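Long-range contacts in trichothecene 15-O-acetyltransferase TRI3 (PDB 3FOT), which catalyses transfer of an acetyl group from acetyl-coenzyme A to the 15-hydroxyl of trichothecene intermediates during mycotoxin biosynthesis in Fusarium sporotrichioides: residues L53-S58 with E463-V468; L83-E88 with F202-S207; D190-R195 with E443-H448; N228-V233 with S351-M356; I437-N442 with R479-R484. All coordinates share one frame; numbering follows the deposited sequence.

Contacts 1, 3 and 5 lie close together, with centres 10 to 11 Å apart, and show how one core can join two sheets and a helix. Phe467 of contact 1 packs on Asp439 and Arg479 of contact 5, while Arg195 of contact 3 donates from NH1 to Asp439 O at 2.7 Å. Contacts 2 and 3 share helix 191-205, near its end and its beginning respectively. Asn228 ND2 of contact 4 donates to Phe87 O of contact 2, and Met356 of contact 4 packs on Asp190 of contact 3. His414, which binds 15-deacetylcalonectrin, lies about 10 Å from Val233 of contact 4 and about 11 Å from Ile437 of contact 5, side chain to side chain.

Contact 1 (L53-S58 with E463-V468); sequences LYIATS and ESIDFV
Ile55 and Phe467 face each other across two antiparallel inner strands, 53-61 and 457-469, of a mixed sheet; in this BAHD-superfamily enzyme the pairing joins segments 405 residues apart. Phe467 holds CG anti to its backbone N (chi1 178°), and its CD1 meets Ile55 CG1 obliquely at 3.4 Å. At the ring's far end, Phe467 CZ touches Leu53 CD2 at 3.9 Å. Ile55 and Ile465 lie side by side and point the same way, their CG2 methyls 4.0 Å apart. Helix 191-205 packs on this face, with Cys194 and Val198 against Ile55. The other face carries Tyr54, Ala56 and Ser58 beside Val468, Asp466 and Ser464, and helix 134-147 rests on Ala56. The Tyr54 ring leads away to stack with His183, its hydroxyl bonded to Glu142. Paired backbone bonds join Ala56 and Asp466, each N to the other's O at 2.8 Å. Glu463 and Ser464 both face Ser58, a classic beta bulge: Ser58 O accepts from Glu463 N at 2.8 Å and only weakly from Ser464 N. Ser58 OG bonds Glu179, and Glu463 bridges to Arg60. Between the strands, one water donates to both Ser58 OG and Glu463 OE1, the latter at 2.7 Å.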
# COMPACT_ATOMS: atom_id res chain seq x y z
N LEU A 53 1.35 -2.64 -6.66
CA LEU A 53 2.11 -2.39 -5.44
C LEU A 53 3.53 -2.87 -5.62
O LEU A 53 3.74 -3.95 -6.17
CB LEU A 53 1.52 -3.19 -4.27
CG LEU A 53 0.03 -3.11 -3.96
CD1 LEU A 53 -0.34 -4.19 -2.95
CD2 LEU A 53 -0.20 -1.73 -3.41
N TYR A 54 4.49 -2.07 -5.18
CA TYR A 54 5.87 -2.55 -5.10
C TYR A 54 6.41 -2.22 -3.71
O TYR A 54 6.16 -1.12 -3.19
CB TYR A 54 6.76 -1.85 -6.10
CG TYR A 54 6.49 -2.13 -7.55
CD1 TYR A 54 7.30 -3.02 -8.25
CD2 TYR A 54 5.46 -1.48 -8.23
CE1 TYR A 54 7.11 -3.26 -9.60
CE2 TYR A 54 5.25 -1.72 -9.60
CZ TYR A 54 6.08 -2.61 -10.27
OH TYR A 54 5.97 -2.88 -11.60
N ILE A 55 7.14 -3.16 -3.14
CA ILE A 55 7.85 -2.93 -1.87
C ILE A 55 9.35 -3.17 -2.13
O ILE A 55 9.74 -4.25 -2.55
CB ILE A 55 7.31 -3.83 -0.73
CG1 ILE A 55 5.81 -3.54 -0.50
CG2 ILE A 55 8.09 -3.57 0.61
CD1 ILE A 55 5.06 -4.68 0.26
N ALA A 56 10.17 -2.14 -1.92
CA ALA A 56 11.60 -2.24 -2.16
C ALA A 56 12.27 -2.37 -0.81
O ALA A 56 12.13 -1.48 0.06
CB ALA A 56 12.12 -1.00 -2.93
N THR A 57 12.94 -3.50 -0.59
CA THR A 57 13.64 -3.71 0.68
C THR A 57 15.13 -3.76 0.37
O THR A 57 15.55 -4.40 -0.59
CB THR A 57 13.15 -4.97 1.47
OG1 THR A 57 13.40 -6.17 0.72
CG2 THR A 57 11.64 -4.89 1.81
N SER A 58 15.95 -3.06 1.13
CA SER A 58 17.38 -3.16 0.99
C SER A 58 17.89 -3.90 2.20
O SER A 58 17.62 -3.49 3.33
CB SER A 58 18.03 -1.77 0.95
OG SER A 58 19.36 -1.86 0.53
N GLU A 463 17.41 -3.08 6.14
CA GLU A 463 17.90 -1.71 6.39
C GLU A 463 16.89 -0.64 6.04
O GLU A 463 16.71 0.33 6.79
CB GLU A 463 19.20 -1.44 5.64
CG GLU A 463 20.30 -2.38 6.09
CD GLU A 463 21.67 -1.80 5.94
OE1 GLU A 463 21.94 -1.12 4.93
OE2 GLU A 463 22.49 -2.03 6.86
N SER A 464 16.23 -0.82 4.89
CA SER A 464 15.31 0.21 4.41
C SER A 464 14.13 -0.44 3.71
O SER A 464 14.25 -1.52 3.10
CB SER A 464 16.02 1.20 3.48
OG SER A 464 16.40 0.56 2.28
N ILE A 465 12.99 0.22 3.82
CA ILE A 465 11.76 -0.25 3.21
C ILE A 465 11.13 0.94 2.51
O ILE A 465 10.91 1.98 3.11
CB ILE A 465 10.76 -0.86 4.24
CG1 ILE A 465 11.41 -2.01 5.03
CG2 ILE A 465 9.45 -1.28 3.55
CD1 ILE A 465 10.53 -2.59 6.15
N ASP A 466 10.89 0.79 1.21
CA ASP A 466 10.14 1.81 0.46
C ASP A 466 8.92 1.19 -0.19
O ASP A 466 9.03 0.21 -0.90
CB ASP A 466 11.03 2.48 -0.57
CG ASP A 466 12.13 3.28 0.08
OD1 ASP A 466 11.78 4.29 0.75
OD2 ASP A 466 13.31 2.88 -0.06
N PHE A 467 7.76 1.77 0.04
CA PHE A 467 6.50 1.22 -0.41
C PHE A 467 5.96 2.15 -1.48
O PHE A 467 5.71 3.34 -1.23
CB PHE A 467 5.54 1.09 0.76
CG PHE A 467 4.19 0.57 0.39
CD1 PHE A 467 3.93 -0.79 0.38
CD2 PHE A 467 3.17 1.44 0.05
CE1 PHE A 467 2.68 -1.27 0.03
CE2 PHE A 467 1.92 0.95 -0.30
CZ PHE A 467 1.68 -0.39 -0.30
N VAL A 468 5.83 1.63 -2.70
CA VAL A 468 5.33 2.41 -3.82
C VAL A 468 4.06 1.78 -4.41
O VAL A 468 3.91 0.55 -4.47
CB VAL A 468 6.43 2.68 -4.90
CG1 VAL A 468 7.69 3.30 -4.27
CG2 VAL A 468 6.79 1.43 -5.63
O HOH W 1 14.41 0.23 0.21
O HOH W 2 21.19 -0.30 2.43

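Contact 2 (L83-E88 with F202-S207); sequences LDARFE and FRLVGS
Glu88 and Arg203 meet tip to tip in a salt bridge that ties the last turn of helix 71-88 to the end of helix 191-205, a helix-helix contact at the protein surface. The grip is end-on: Arg203 NH1 donates to Glu88 OE1 at 2.8 Å and NH2 donates to OE2 at 3.0 Å. Both bonds are nearly straight, both oxygens use their syn lone pairs, and carboxylate and guanidinium lie only 10° from coplanar, so the doubled bond fixes the rotation of both groups. The arginine chain is extended through chi2 and then bends at chi3 (54°), which sets NE off the line of the preceding carbons. Asp200, one turn earlier on its own helix, is a second acidic partner, so NH1 is shared by two acids.

Further along, a water joins the helices by donating to Asp84 OD2 and Leu204 O while accepting from Ser207 OG; the same Asp84 oxygen is bonded to Tyr208. Between the salt bridge and the water, Leu204 sets its two methyls against the other helix. Its CD2 lies 3.9 Å from Asp84 CB and also touches Glu88 OE2, bringing the apolar packing right up to the salt bridge. On the inner side, where Phe197 and Leu201 pack on Ala85, Leu204 CD1 sits 3.7 Å from Ala85 CB.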
# COMPACT_ATOMS: atom_id res chain seq x y z
N LEU A 83 6.28 -21.18 -0.85
CA LEU A 83 5.36 -22.34 -0.74
C LEU A 83 4.70 -22.42 0.63
O LEU A 83 3.47 -22.60 0.72
CB LEU A 83 6.09 -23.65 -1.08
CG LEU A 83 6.48 -23.81 -2.55
CD1 LEU A 83 7.54 -24.89 -2.71
CD2 LEU A 83 5.23 -24.09 -3.42
N ASP A 84 5.48 -22.27 1.71
CA ASP A 84 4.93 -22.25 3.05
C ASP A 84 3.94 -21.11 3.17
O ASP A 84 2.88 -21.25 3.78
CB ASP A 84 6.03 -22.06 4.11
CG ASP A 84 6.96 -23.25 4.22
OD1 ASP A 84 6.58 -24.36 3.75
OD2 ASP A 84 8.07 -23.05 4.78
N ALA A 85 4.30 -19.96 2.59
CA ALA A 85 3.49 -18.75 2.72
C ALA A 85 2.17 -18.90 1.97
O ALA A 85 1.14 -18.40 2.42
CB ALA A 85 4.25 -17.55 2.23
N ARG A 86 2.20 -19.61 0.84
CA ARG A 86 1.00 -19.87 0.04
C ARG A 86 0.03 -20.69 0.87
O ARG A 86 -1.18 -20.44 0.84
CB ARG A 86 1.33 -20.61 -1.26
CG ARG A 86 0.04 -20.92 -2.07
CD ARG A 86 0.32 -21.44 -3.44
NE ARG A 86 -0.91 -21.77 -4.17
CZ ARG A 86 -0.99 -21.94 -5.48
NH1 ARG A 86 0.08 -21.79 -6.26
NH2 ARG A 86 -2.17 -22.25 -6.03
N PHE A 87 0.56 -21.67 1.61
CA PHE A 87 -0.26 -22.45 2.52
C PHE A 87 -0.90 -21.61 3.62
O PHE A 87 -2.10 -21.73 3.87
CB PHE A 87 0.52 -23.62 3.13
CG PHE A 87 -0.38 -24.63 3.78
CD1 PHE A 87 -0.95 -25.64 3.00
CD2 PHE A 87 -0.71 -24.52 5.13
CE1 PHE A 87 -1.83 -26.57 3.59
CE2 PHE A 87 -1.60 -25.45 5.72
CZ PHE A 87 -2.14 -26.46 4.93
N GLU A 88 -0.13 -20.72 4.24
CA GLU A 88 -0.65 -19.84 5.28
C GLU A 88 -1.63 -18.80 4.73
O GLU A 88 -2.67 -18.52 5.37
CB GLU A 88 0.50 -19.09 5.94
CG GLU A 88 1.47 -19.97 6.74
CD GLU A 88 2.37 -19.14 7.65
OE1 GLU A 88 2.25 -17.89 7.67
OE2 GLU A 88 3.18 -19.74 8.40
N PHE A 202 9.90 -13.25 5.32
CA PHE A 202 11.16 -13.06 6.07
C PHE A 202 11.25 -13.99 7.28
O PHE A 202 12.35 -14.47 7.61
CB PHE A 202 11.37 -11.58 6.47
CG PHE A 202 11.72 -10.67 5.32
CD1 PHE A 202 11.91 -11.15 4.01
CD2 PHE A 202 11.89 -9.30 5.56
CE1 PHE A 202 12.27 -10.28 2.96
CE2 PHE A 202 12.23 -8.43 4.50
CZ PHE A 202 12.43 -8.92 3.21
N ARG A 203 10.12 -14.26 7.91
CA ARG A 203 10.07 -15.28 8.97
C ARG A 203 10.33 -16.68 8.39
O ARG A 203 11.24 -17.39 8.82
CB ARG A 203 8.72 -15.25 9.67
CG ARG A 203 8.41 -16.54 10.45
CD ARG A 203 7.08 -16.35 11.17
NE ARG A 203 5.93 -15.94 10.34
CZ ARG A 203 5.07 -16.76 9.74
NH1 ARG A 203 4.05 -16.26 9.06
NH2 ARG A 203 5.21 -18.10 9.84
N LEU A 204 9.55 -17.05 7.39
CA LEU A 204 9.55 -18.42 6.82
C LEU A 204 10.87 -18.79 6.18
O LEU A 204 11.33 -19.93 6.31
CB LEU A 204 8.39 -18.59 5.85
CG LEU A 204 7.00 -18.57 6.50
CD1 LEU A 204 5.93 -18.32 5.46
CD2 LEU A 204 6.75 -19.91 7.28
N VAL A 205 11.53 -17.83 5.54
CA VAL A 205 12.79 -18.17 4.85
C VAL A 205 13.87 -18.60 5.86
O VAL A 205 14.80 -19.35 5.52
CB VAL A 205 13.23 -17.02 3.91
CG1 VAL A 205 13.83 -15.89 4.75
CG2 VAL A 205 14.22 -17.54 2.84
N GLY A 206 13.72 -18.16 7.12
CA GLY A 206 14.67 -18.49 8.20
C GLY A 206 14.78 -19.98 8.47
O GLY A 206 15.78 -20.45 9.04
N SER A 207 13.74 -20.73 8.10
CA SER A 207 13.70 -22.18 8.27
C SER A 207 14.63 -22.91 7.31
O SER A 207 14.90 -24.09 7.50
CB SER A 207 12.27 -22.70 8.09
OG SER A 207 11.44 -22.22 9.12
O HOH W 3 9.28 -21.99 7.02

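Contact 3 (D190-R195 with E443-H448)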
# COMPACT_ATOMS: atom_id res chain seq x y z
N ASP A 190 -4.32 -5.15 0.38
CA ASP A 190 -4.03 -3.73 0.55
C ASP A 190 -2.59 -3.59 1.01
O ASP A 190 -1.88 -4.59 1.15
CB ASP A 190 -5.03 -3.02 1.47
CG ASP A 190 -5.16 -3.66 2.82
OD1 ASP A 190 -4.27 -4.44 3.22
OD2 ASP A 190 -6.15 -3.33 3.52
N GLY A 191 -2.12 -2.37 1.23
CA GLY A 191 -0.74 -2.18 1.71
C GLY A 191 -0.39 -2.93 2.96
O GLY A 191 0.74 -3.39 3.12
N ILE A 192 -1.36 -3.07 3.87
CA ILE A 192 -1.17 -3.80 5.12
C ILE A 192 -0.96 -5.28 4.85
O ILE A 192 -0.02 -5.89 5.36
CB ILE A 192 -2.36 -3.55 6.06
CG1 ILE A 192 -2.36 -2.06 6.41
CG2 ILE A 192 -2.33 -4.53 7.29
CD1 ILE A 192 -3.30 -1.65 7.43
N GLY A 193 -1.85 -5.85 4.04
CA GLY A 193 -1.80 -7.27 3.79
C GLY A 193 -0.51 -7.64 3.07
O GLY A 193 0.11 -8.69 3.35
N CYS A 194 -0.09 -6.78 2.14
CA CYS A 194 1.09 -7.07 1.33
C CYS A 194 2.34 -6.97 2.23
O CYS A 194 3.21 -7.84 2.19
CB CYS A 194 1.20 -6.10 0.14
SG CYS A 194 2.32 -6.72 -1.12
N ARG A 195 2.43 -5.94 3.05
CA ARG A 195 3.57 -5.87 3.99
C ARG A 195 3.58 -7.01 5.01
O ARG A 195 4.65 -7.53 5.34
CB ARG A 195 3.61 -4.52 4.70
CG ARG A 195 4.01 -3.44 3.72
CD ARG A 195 3.98 -2.08 4.37
NE ARG A 195 2.62 -1.60 4.54
CZ ARG A 195 2.29 -0.61 5.35
NH1 ARG A 195 3.22 -0.03 6.11
NH2 ARG A 195 1.01 -0.24 5.46
N GLU A 443 7.36 -1.71 11.40
CA GLU A 443 7.67 -2.75 12.40
C GLU A 443 6.45 -3.59 12.79
O GLU A 443 6.59 -4.71 13.32
CB GLU A 443 8.30 -2.12 13.65
CG GLU A 443 9.82 -1.88 13.49
CD GLU A 443 10.18 -0.52 12.88
OE1 GLU A 443 9.28 0.22 12.39
OE2 GLU A 443 11.39 -0.19 12.92
N ARG A 444 5.25 -3.03 12.56
CA ARG A 444 4.03 -3.77 12.78
C ARG A 444 4.00 -5.04 11.95
O ARG A 444 3.38 -6.01 12.34
CB ARG A 444 2.80 -2.91 12.44
CG ARG A 444 2.63 -1.68 13.30
CD ARG A 444 1.28 -1.01 13.00
NE ARG A 444 1.34 -0.33 11.71
CZ ARG A 444 0.29 0.01 10.96
NH1 ARG A 444 -0.95 -0.31 11.33
NH2 ARG A 444 0.50 0.63 9.81
N PHE A 445 4.68 -5.03 10.80
CA PHE A 445 4.50 -6.08 9.80
C PHE A 445 5.75 -6.83 9.38
O PHE A 445 5.65 -7.98 8.97
CB PHE A 445 3.89 -5.46 8.54
CG PHE A 445 2.71 -4.57 8.83
CD1 PHE A 445 1.63 -5.05 9.55
CD2 PHE A 445 2.71 -3.25 8.39
CE1 PHE A 445 0.54 -4.24 9.83
CE2 PHE A 445 1.61 -2.42 8.66
CZ PHE A 445 0.53 -2.93 9.38
N ILE A 446 6.91 -6.17 9.43
CA ILE A 446 8.15 -6.72 8.82
C ILE A 446 9.22 -6.72 9.90
O ILE A 446 9.39 -5.73 10.59
CB ILE A 446 8.58 -5.88 7.60
CG1 ILE A 446 7.49 -5.98 6.52
CG2 ILE A 446 9.95 -6.31 7.05
CD1 ILE A 446 7.64 -4.95 5.40
N PRO A 447 9.97 -7.83 10.03
CA PRO A 447 11.01 -7.85 11.06
C PRO A 447 12.27 -7.06 10.71
O PRO A 447 12.59 -6.86 9.54
CB PRO A 447 11.35 -9.34 11.19
CG PRO A 447 11.06 -9.91 9.83
CD PRO A 447 9.92 -9.09 9.26
N HIS A 448 13.01 -6.63 11.73
CA HIS A 448 14.29 -5.96 11.48
C HIS A 448 15.36 -6.86 10.86
O HIS A 448 16.30 -6.37 10.19
CB HIS A 448 14.86 -5.40 12.76
CG HIS A 448 14.25 -4.11 13.20
ND1 HIS A 448 14.58 -3.52 14.41
CD2 HIS A 448 13.31 -3.32 12.63
CE1 HIS A 448 13.90 -2.38 14.53
NE2 HIS A 448 13.12 -2.25 13.47
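Phe445 packs against Arg195 and Ile192, and this is the close-fitting part of the contact. Its CE2 lies over one face of the Arg195 guanidinium, toward the rim, 3.8 Å from CZ, with the two planes 69° apart. The other side of the ring tip, CE1, meets Ile192 CG2 at 3.8 Å, while the neighbouring Ile446 sets its CG1 3.4 Å from Arg195 O. Arg195 is held from within its own helix as well: the chain bends at chi3 (-76°), and NE donates to Gly191 O at 3.0 Å from above the carbonyl plane, the opposite face from that used by Arg195 N. NH1 bonds to Asp439 O, and Phe467 makes a cation-pi contact with the same guanidinium.

The helix starts directly after the HxxxD sequence characteristic of BAHD acyltransferases, here running from His186 to Asp190. Asp190 is the N-cap, its OD1 accepting from Gly193 N at 2.9 Å, while OD2 forms a salt bridge with Arg342.

On the solvent side, the exposed Arg444 folds back on its neighbour, Phe445 CZ lying over the centre of its guanidinium, 3.3 Å above the plane. The looser part is the approach of this arginine to the helix, where Arg444 NH2 and Arg195 NH2, a pair of like charges, stay 4.5 Å apart.

Contact 4 (N228-V233 with S351-M356)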
# COMPACT_ATOMS: atom_id res chain seq x y z
N ASN A 228 -7.68 -21.17 4.49
CA ASN A 228 -6.78 -20.11 4.98
C ASN A 228 -6.89 -18.80 4.21
O ASN A 228 -6.33 -17.77 4.63
CB ASN A 228 -5.32 -20.59 4.99
CG ASN A 228 -5.06 -21.65 6.04
OD1 ASN A 228 -5.79 -21.76 7.02
ND2 ASN A 228 -3.97 -22.40 5.86
N LEU A 229 -7.58 -18.83 3.07
CA LEU A 229 -7.98 -17.60 2.39
C LEU A 229 -8.71 -16.66 3.38
O LEU A 229 -9.48 -17.11 4.23
CB LEU A 229 -8.89 -17.90 1.20
CG LEU A 229 -8.30 -18.50 -0.07
CD1 LEU A 229 -9.40 -19.13 -0.94
CD2 LEU A 229 -7.50 -17.46 -0.87
N SER A 230 -8.43 -15.36 3.28
CA SER A 230 -9.11 -14.38 4.14
C SER A 230 -10.60 -14.52 3.83
O SER A 230 -10.99 -14.67 2.67
CB SER A 230 -8.61 -12.94 3.85
OG SER A 230 -7.26 -12.78 4.32
N PRO A 231 -11.43 -14.49 4.88
CA PRO A 231 -12.86 -14.61 4.61
C PRO A 231 -13.42 -13.37 3.92
O PRO A 231 -12.72 -12.33 3.87
CB PRO A 231 -13.46 -14.82 6.01
CG PRO A 231 -12.49 -14.16 6.94
CD PRO A 231 -11.14 -14.38 6.32
N PRO A 232 -14.63 -13.47 3.34
CA PRO A 232 -15.19 -12.27 2.70
C PRO A 232 -15.40 -11.15 3.72
O PRO A 232 -15.92 -11.37 4.82
CB PRO A 232 -16.50 -12.76 2.09
CG PRO A 232 -16.37 -14.27 2.01
CD PRO A 232 -15.54 -14.63 3.20
N VAL A 233 -14.97 -9.95 3.34
CA VAL A 233 -14.96 -8.83 4.29
C VAL A 233 -16.39 -8.56 4.86
O VAL A 233 -16.58 -8.33 6.06
CB VAL A 233 -14.30 -7.57 3.64
CG1 VAL A 233 -15.07 -7.15 2.39
CG2 VAL A 233 -14.21 -6.44 4.63
N SER A 351 -6.90 -9.28 12.97
CA SER A 351 -5.44 -9.21 13.06
C SER A 351 -4.72 -10.17 12.10
O SER A 351 -3.49 -10.22 12.07
CB SER A 351 -4.97 -9.40 14.50
OG SER A 351 -5.31 -8.27 15.30
N ASN A 352 -5.50 -10.93 11.34
CA ASN A 352 -4.96 -11.92 10.40
C ASN A 352 -5.62 -11.83 9.00
O ASN A 352 -5.94 -12.85 8.42
CB ASN A 352 -5.14 -13.33 11.01
CG ASN A 352 -4.35 -14.41 10.26
OD1 ASN A 352 -3.23 -14.17 9.78
ND2 ASN A 352 -4.92 -15.60 10.19
N PHE A 353 -5.80 -10.61 8.48
CA PHE A 353 -6.59 -10.37 7.27
C PHE A 353 -5.68 -9.79 6.21
O PHE A 353 -5.11 -8.71 6.40
CB PHE A 353 -7.75 -9.39 7.53
CG PHE A 353 -8.83 -9.44 6.46
CD1 PHE A 353 -9.90 -10.34 6.57
CD2 PHE A 353 -8.76 -8.62 5.34
CE1 PHE A 353 -10.89 -10.39 5.59
CE2 PHE A 353 -9.77 -8.65 4.36
CZ PHE A 353 -10.82 -9.56 4.48
N TYR A 354 -5.51 -10.51 5.10
CA TYR A 354 -4.52 -10.16 4.08
C TYR A 354 -5.11 -9.54 2.82
O TYR A 354 -4.41 -8.82 2.11
CB TYR A 354 -3.68 -11.40 3.70
CG TYR A 354 -2.66 -11.75 4.76
CD1 TYR A 354 -3.06 -12.20 6.02
CD2 TYR A 354 -1.30 -11.60 4.51
CE1 TYR A 354 -2.13 -12.50 7.00
CE2 TYR A 354 -0.34 -11.92 5.48
CZ TYR A 354 -0.77 -12.36 6.73
OH TYR A 354 0.14 -12.67 7.71
N ALA A 355 -6.37 -9.84 2.53
CA ALA A 355 -7.04 -9.20 1.38
C ALA A 355 -7.29 -7.71 1.69
O ALA A 355 -7.10 -7.28 2.83
CB ALA A 355 -8.36 -9.93 1.05
N MET A 356 -7.70 -6.95 0.68
CA MET A 356 -8.04 -5.54 0.84
C MET A 356 -9.03 -5.38 1.98
O MET A 356 -10.04 -6.08 2.01
CB MET A 356 -8.70 -5.01 -0.43
CG MET A 356 -9.04 -3.57 -0.42
SD MET A 356 -7.72 -2.56 -1.11
CE MET A 356 -7.66 -3.14 -2.81
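Two irregular connections meet here, the loop that leads to helix 246-264 and the loop that enters strand 358-365, with Ser230 of the first set against Phe353 and Tyr354 of the second. The serine works in two ways. Its CB sits over one face of the Phe353 ring in a CH-pi contact, 4.0 Å from the centroid and 17° off the normal, and it also lies beside Ala355 CB. Its OG, anti to the carbonyl carbon (chi1 -70°), accepts a nearly straight hydrogen bond from Tyr354 N at 3.0 Å, the one hydrogen bond between segments 228-233 and 351-356. Glu91 and Trp19 bind the backbone N and O of Ser230, so this buried residue is held at the main chain as well as at the hydroxyl. Tyr354 turns to another partner, its OH bonded to Asp200 and its ring stacked with His89.

The outer end of the Phe353 ring, CE1 and CZ, meets the remaining residues. Val233 CB approaches CZ obliquely at 4.1 Å, and the Val233 side chain is itself about 10 Å from that of His414, which binds 15-deacetylcalonectrin. Pro231 contributes both its ring and its backbone: CD lies 4.1 Å from Phe353 CE1, while at the ring edge, near its plane, Pro231 O comes within 3.2 Å of the same CE1.

Contact 5 (I437-N442 with R479-R484)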
# COMPACT_ATOMS: atom_id res chain seq x y z
N ILE A 437 -1.71 9.44 1.99
CA ILE A 437 -1.90 8.06 2.40
C ILE A 437 -0.90 7.75 3.50
O ILE A 437 0.31 7.90 3.30
CB ILE A 437 -1.71 7.06 1.23
CG1 ILE A 437 -2.57 7.44 0.02
CG2 ILE A 437 -2.05 5.66 1.72
CD1 ILE A 437 -1.78 8.13 -1.12
N SER A 438 -1.39 7.38 4.68
CA SER A 438 -0.50 6.95 5.75
C SER A 438 -0.31 5.43 5.72
O SER A 438 -1.28 4.66 5.81
CB SER A 438 -1.04 7.40 7.10
OG SER A 438 -0.14 7.03 8.13
N ASP A 439 0.94 5.00 5.59
CA ASP A 439 1.30 3.57 5.62
C ASP A 439 1.70 3.09 7.04
O ASP A 439 1.77 1.88 7.29
CB ASP A 439 2.44 3.29 4.65
CG ASP A 439 2.02 3.38 3.19
OD1 ASP A 439 0.90 2.94 2.85
OD2 ASP A 439 2.83 3.87 2.36
N GLY A 440 1.97 4.04 7.93
CA GLY A 440 2.24 3.74 9.34
C GLY A 440 3.61 3.16 9.59
O GLY A 440 4.50 3.29 8.76
N ILE A 441 3.74 2.46 10.71
CA ILE A 441 5.02 1.95 11.20
C ILE A 441 5.28 0.53 10.70
O ILE A 441 4.53 -0.38 11.01
CB ILE A 441 5.02 2.00 12.74
CG1 ILE A 441 4.87 3.47 13.18
CG2 ILE A 441 6.28 1.33 13.31
CD1 ILE A 441 4.67 3.65 14.67
N ASN A 442 6.34 0.37 9.92
CA ASN A 442 6.59 -0.88 9.22
C ASN A 442 6.96 -2.03 10.16
O ASN A 442 6.86 -3.19 9.78
CB ASN A 442 7.64 -0.70 8.12
CG ASN A 442 7.07 -0.10 6.86
OD1 ASN A 442 7.61 0.88 6.29
ND2 ASN A 442 6.01 -0.69 6.38
N ARG A 479 2.78 9.49 0.48
CA ARG A 479 2.70 8.40 1.43
C ARG A 479 3.68 8.64 2.58
O ARG A 479 4.78 9.14 2.35
CB ARG A 479 3.06 7.07 0.75
CG ARG A 479 2.39 6.83 -0.63
CD ARG A 479 2.61 5.37 -1.06
NE ARG A 479 1.79 4.46 -0.27
CZ ARG A 479 0.54 4.12 -0.55
NH1 ARG A 479 -0.09 3.27 0.26
NH2 ARG A 479 -0.08 4.60 -1.62
N LEU A 480 3.29 8.29 3.80
CA LEU A 480 4.20 8.37 4.94
C LEU A 480 4.33 7.00 5.58
O LEU A 480 3.33 6.35 5.87
CB LEU A 480 3.64 9.34 6.01
CG LEU A 480 4.48 9.51 7.29
CD1 LEU A 480 5.73 10.32 7.02
CD2 LEU A 480 3.67 10.11 8.44
N ASP A 481 5.56 6.56 5.81
CA ASP A 481 5.69 5.45 6.76
C ASP A 481 6.91 5.61 7.63
O ASP A 481 7.54 6.67 7.62
CB ASP A 481 5.56 4.07 6.11
CG ASP A 481 6.55 3.83 5.03
OD1 ASP A 481 7.54 4.60 4.95
OD2 ASP A 481 6.32 2.83 4.29
N SER A 482 7.23 4.57 8.38
CA SER A 482 8.31 4.63 9.34
C SER A 482 9.03 3.31 9.39
O SER A 482 8.40 2.26 9.31
CB SER A 482 7.75 4.94 10.73
OG SER A 482 8.83 5.07 11.64
N TRP A 483 10.34 3.38 9.55
CA TRP A 483 11.14 2.16 9.80
C TRP A 483 12.33 2.53 10.64
O TRP A 483 12.99 3.52 10.35
CB TRP A 483 11.58 1.61 8.48
CG TRP A 483 12.37 0.35 8.50
CD1 TRP A 483 13.65 0.19 8.05
CD2 TRP A 483 11.93 -0.93 8.93
NE1 TRP A 483 14.04 -1.14 8.20
CE2 TRP A 483 13.00 -1.84 8.74
CE3 TRP A 483 10.73 -1.41 9.48
CZ2 TRP A 483 12.90 -3.20 9.05
CZ3 TRP A 483 10.64 -2.77 9.80
CH2 TRP A 483 11.72 -3.65 9.57
N ARG A 484 12.60 1.75 11.70
CA ARG A 484 13.78 2.01 12.57
C ARG A 484 13.77 3.47 13.06
O ARG A 484 14.83 4.15 13.11
CB ARG A 484 15.09 1.69 11.86
CG ARG A 484 15.22 0.20 11.55
CD ARG A 484 16.46 -0.04 10.74
NE ARG A 484 16.64 -1.46 10.46
CZ ARG A 484 17.23 -2.34 11.29
NH1 ARG A 484 17.35 -3.61 10.92
NH2 ARG A 484 17.73 -1.95 12.47
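Arg479, Asn442 and Ile437 bury the most surface where two parallel strands, 435-441 and 477-483, pair at the margin of a mixed four-stranded sheet. Arg479 reaches across to Asp439 in a side-on salt bridge: NE donates to OD2 at 2.9 Å and NH1 to OD1 at 2.8 Å, both on syn lone pairs, with carboxylate and guanidinium planes 24° apart. Its chain bends at chi3 (73°), placing NE beside the acid. Ile437 lies over one face of the guanidinium, CG2 3.4 Å from NH1, and NH2 donates to a glycerol, probably from the crystallisation liquor.

The acid owes its position to a beta bulge. Asp439 is the extra residue, pointing toward the neighbouring strand, and Leu480 O accepts from its N at 2.8 Å and weakly from Gly440 N. Gly440 adopts a positive phi (75°), which favours glycine. Asp439 OD2 also lies 4.1 Å from Asp481 OD2, like charges that the arginine probably offsets.

Past the bulge the pairing resumes at Gly440 with Asp481, Ser482 N bonding weakly to Gly440 O, and Asn442 N donates to Ser482 O at 2.9 Å. Trp483, whose NE1 is bonded to Val462 O, meets Asn442 CB with its CE3 at 3.4 Å.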